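Local coordinates for protein N5-carboxyaminoimidazole ribonucleotide synthetase (PDB 3QFF) that probably carboxylates aminoimidazole ribonucleotide to its N5-carboxy form with ATP and bicarbonate in purine biosynthesis, and binds ADP, at residues A[83-88]-A[109-114]. Numbering follows the deposited sequence.
With ADP (adenosine-5'-diphosphate), chain C.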
# COMPACT_ATOMS: atom_id res chain seq x y z
N PHE A 83 6.33 -8.35 -18.40
CA PHE A 83 6.60 -9.42 -19.35
C PHE A 83 8.00 -9.23 -19.90
O PHE A 83 8.35 -8.15 -20.37
CB PHE A 83 5.55 -9.44 -20.46
CG PHE A 83 5.79 -10.53 -21.49
CD1 PHE A 83 6.24 -10.20 -22.77
CD2 PHE A 83 5.58 -11.87 -21.17
CE1 PHE A 83 6.47 -11.20 -23.73
CE2 PHE A 83 5.81 -12.88 -22.12
CZ PHE A 83 6.25 -12.54 -23.41
N GLU A 84 8.80 -10.29 -19.82
CA GLU A 84 10.23 -10.21 -20.10
C GLU A 84 10.60 -10.59 -21.54
O GLU A 84 11.61 -10.10 -22.06
CB GLU A 84 11.01 -11.08 -19.13
CG GLU A 84 11.10 -10.53 -17.72
CD GLU A 84 11.59 -11.56 -16.73
OE1 GLU A 84 12.72 -11.43 -16.25
OE2 GLU A 84 10.84 -12.52 -16.45
N ASN A 85 9.80 -11.43 -22.17
CA ASN A 85 10.15 -11.97 -23.48
C ASN A 85 9.73 -11.07 -24.65
O ASN A 85 9.18 -11.52 -25.64
CB ASN A 85 9.63 -13.41 -23.64
CG ASN A 85 10.30 -14.14 -24.81
OD1 ASN A 85 11.50 -14.00 -25.05
ND2 ASN A 85 9.50 -14.91 -25.56
N ILE A 86 10.01 -9.77 -24.51
CA ILE A 86 9.76 -8.79 -25.56
C ILE A 86 10.86 -8.98 -26.61
O ILE A 86 12.04 -9.06 -26.27
CB ILE A 86 9.81 -7.35 -25.01
CG1 ILE A 86 8.82 -7.17 -23.85
CG2 ILE A 86 9.56 -6.32 -26.13
CD1 ILE A 86 9.02 -5.85 -23.07
N ASP A 87 10.50 -9.09 -27.88
CA ASP A 87 11.55 -9.30 -28.89
C ASP A 87 12.36 -8.03 -29.17
O ASP A 87 11.97 -6.92 -28.79
CB ASP A 87 11.01 -9.98 -30.16
CG ASP A 87 10.06 -9.11 -30.95
OD1 ASP A 87 9.11 -9.66 -31.56
OD2 ASP A 87 10.26 -7.88 -30.97
N TYR A 88 13.52 -8.20 -29.79
CA TYR A 88 14.43 -7.08 -29.99
C TYR A 88 13.88 -5.91 -30.79
O TYR A 88 14.19 -4.78 -30.46
CB TYR A 88 15.74 -7.55 -30.62
CG TYR A 88 16.61 -8.43 -29.74
CD1 TYR A 88 17.40 -9.41 -30.31
CD2 TYR A 88 16.65 -8.27 -28.35
CE1 TYR A 88 18.22 -10.22 -29.53
CE2 TYR A 88 17.47 -9.08 -27.56
CZ TYR A 88 18.25 -10.06 -28.18
OH TYR A 88 19.07 -10.90 -27.46
N LYS A 109 20.52 -9.86 -21.57
CA LYS A 109 21.45 -10.73 -20.84
C LYS A 109 20.76 -11.78 -19.96
O LYS A 109 21.20 -12.94 -19.90
CB LYS A 109 22.41 -9.88 -20.00
CG LYS A 109 23.34 -8.96 -20.81
CD LYS A 109 24.06 -7.99 -19.86
CE LYS A 109 25.02 -7.07 -20.61
NZ LYS A 109 25.72 -6.15 -19.64
N THR A 110 19.68 -11.38 -19.27
CA THR A 110 19.00 -12.27 -18.31
C THR A 110 18.07 -13.27 -19.00
O THR A 110 17.52 -14.16 -18.35
CB THR A 110 18.17 -11.48 -17.27
OG1 THR A 110 17.14 -10.74 -17.94
CG2 THR A 110 19.05 -10.52 -16.49
N GLN A 111 17.89 -13.12 -20.30
CA GLN A 111 16.95 -13.98 -21.03
C GLN A 111 17.54 -15.31 -21.49
O GLN A 111 16.81 -16.21 -21.92
CB GLN A 111 16.34 -13.20 -22.20
CG GLN A 111 15.18 -12.34 -21.75
CD GLN A 111 13.96 -13.17 -21.42
OE1 GLN A 111 13.23 -13.62 -22.31
NE2 GLN A 111 13.73 -13.40 -20.13
N ASN A 112 18.85 -15.44 -21.38
CA ASN A 112 19.56 -16.64 -21.80
C ASN A 112 20.50 -17.06 -20.67
O ASN A 112 21.37 -16.28 -20.28
CB ASN A 112 20.35 -16.35 -23.10
CG ASN A 112 21.11 -17.57 -23.62
OD1 ASN A 112 21.96 -18.12 -22.94
ND2 ASN A 112 20.81 -17.97 -24.87
N ARG A 113 20.31 -18.28 -20.16
CA ARG A 113 21.07 -18.77 -18.99
C ARG A 113 22.57 -18.73 -19.19
O ARG A 113 23.33 -18.44 -18.26
CB ARG A 113 20.67 -20.21 -18.63
CG ARG A 113 19.24 -20.38 -18.15
CD ARG A 113 19.06 -21.75 -17.49
NE ARG A 113 17.65 -22.02 -17.21
CZ ARG A 113 17.04 -21.70 -16.07
NH1 ARG A 113 15.75 -21.99 -15.92
NH2 ARG A 113 17.71 -21.08 -15.10
N PHE A 114 23.01 -19.03 -20.41
CA PHE A 114 24.44 -18.97 -20.72
C PHE A 114 24.95 -17.54 -20.75
O PHE A 114 25.94 -17.22 -20.09
CB PHE A 114 24.75 -19.70 -22.04
CG PHE A 114 26.21 -19.76 -22.36
CD1 PHE A 114 27.03 -20.71 -21.73
CD2 PHE A 114 26.79 -18.86 -23.23
CE1 PHE A 114 28.39 -20.77 -22.01
CE2 PHE A 114 28.16 -18.91 -23.51
CZ PHE A 114 28.95 -19.87 -22.89
PB ADP C . 14.03 -22.01 -12.78
O1B ADP C . 13.02 -22.96 -13.38
O2B ADP C . 14.50 -20.95 -13.75
O3B ADP C . 13.63 -21.49 -11.42
PA ADP C . 16.57 -22.71 -11.52
O1A ADP C . 16.22 -21.63 -10.51
O2A ADP C . 17.85 -22.63 -12.31
O3A ADP C . 15.34 -22.95 -12.55
O5' ADP C . 16.62 -24.11 -10.73
C5' ADP C . 15.44 -24.64 -10.14
C4' ADP C . 15.80 -25.35 -8.84
O4' ADP C . 16.74 -26.39 -9.11
C3' ADP C . 16.47 -24.41 -7.84
O3' ADP C . 15.51 -23.89 -6.91
C2' ADP C . 17.52 -25.26 -7.17
O2' ADP C . 17.00 -25.81 -5.95
C1' ADP C . 17.79 -26.40 -8.14
N9 ADP C . 19.11 -26.20 -8.80
C8 ADP C . 19.32 -25.56 -9.96
N7 ADP C . 20.64 -25.55 -10.30
C5 ADP C . 21.30 -26.21 -9.33
C6 ADP C . 22.72 -26.58 -9.06
N6 ADP C . 23.71 -26.22 -9.91
N1 ADP C . 22.98 -27.27 -7.92
C2 ADP C . 22.00 -27.63 -7.06
N3 ADP C . 20.71 -27.34 -7.25
C4 ADP C . 20.29 -26.64 -8.34
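Gln111 reaches Glu84 and Asn85 with a side chain that folds at chi2 (-72°), and this turns its amide against the backbone between those two residues. Asn85 meets it with CG anti to its own backbone N. The two side chains cross at about a right angle. Their amide planes are inclined by 43°, so the groups neither stack nor lie in one plane. As modelled, Asn85 OD1 is 3.3 Å from Gln111 OE1. Two amide oxygens this close suggest that one of the amides is turned over in the model; with one rotated, the pair may be a hydrogen bond. The rest of the contact is light packing: the Gln111 amide lies beside the peptide, with CD 3.9 Å from Glu84 O and one end of the amide next to Glu84 CB. Asn85 is the centre of an inverse gamma turn, and a weak backbone bond runs from Ile86 N to Glu84 O. Beyond CG the Glu84 chain is extended and runs on past the Gln111 amide; its OE2 forms a salt bridge with NE of Arg278. After Gln111, Asn112 is the N-cap of helix 113-122. Asn112 OD1 accepts a weak capping bond from Phe114 N at 2.9 Å and a hydrogen bond from Thr115 N. Arg113 is extended from CG to NE and sends its guanidinium to the nucleotide. Arg113 NH1 donates a nearly straight hydrogen bond (166°), in the guanidinium plane, to ADP O2B at 2.7 Å. NH2 makes a salt bridge with Glu274, which would be expected to steady the group. This is a small surface contact between the loop after strand 78-81 of the Rossmann-like N-terminal sheet and the link between two helices, the second of which starts with an arginine of the ATP-grasp nucleotide site.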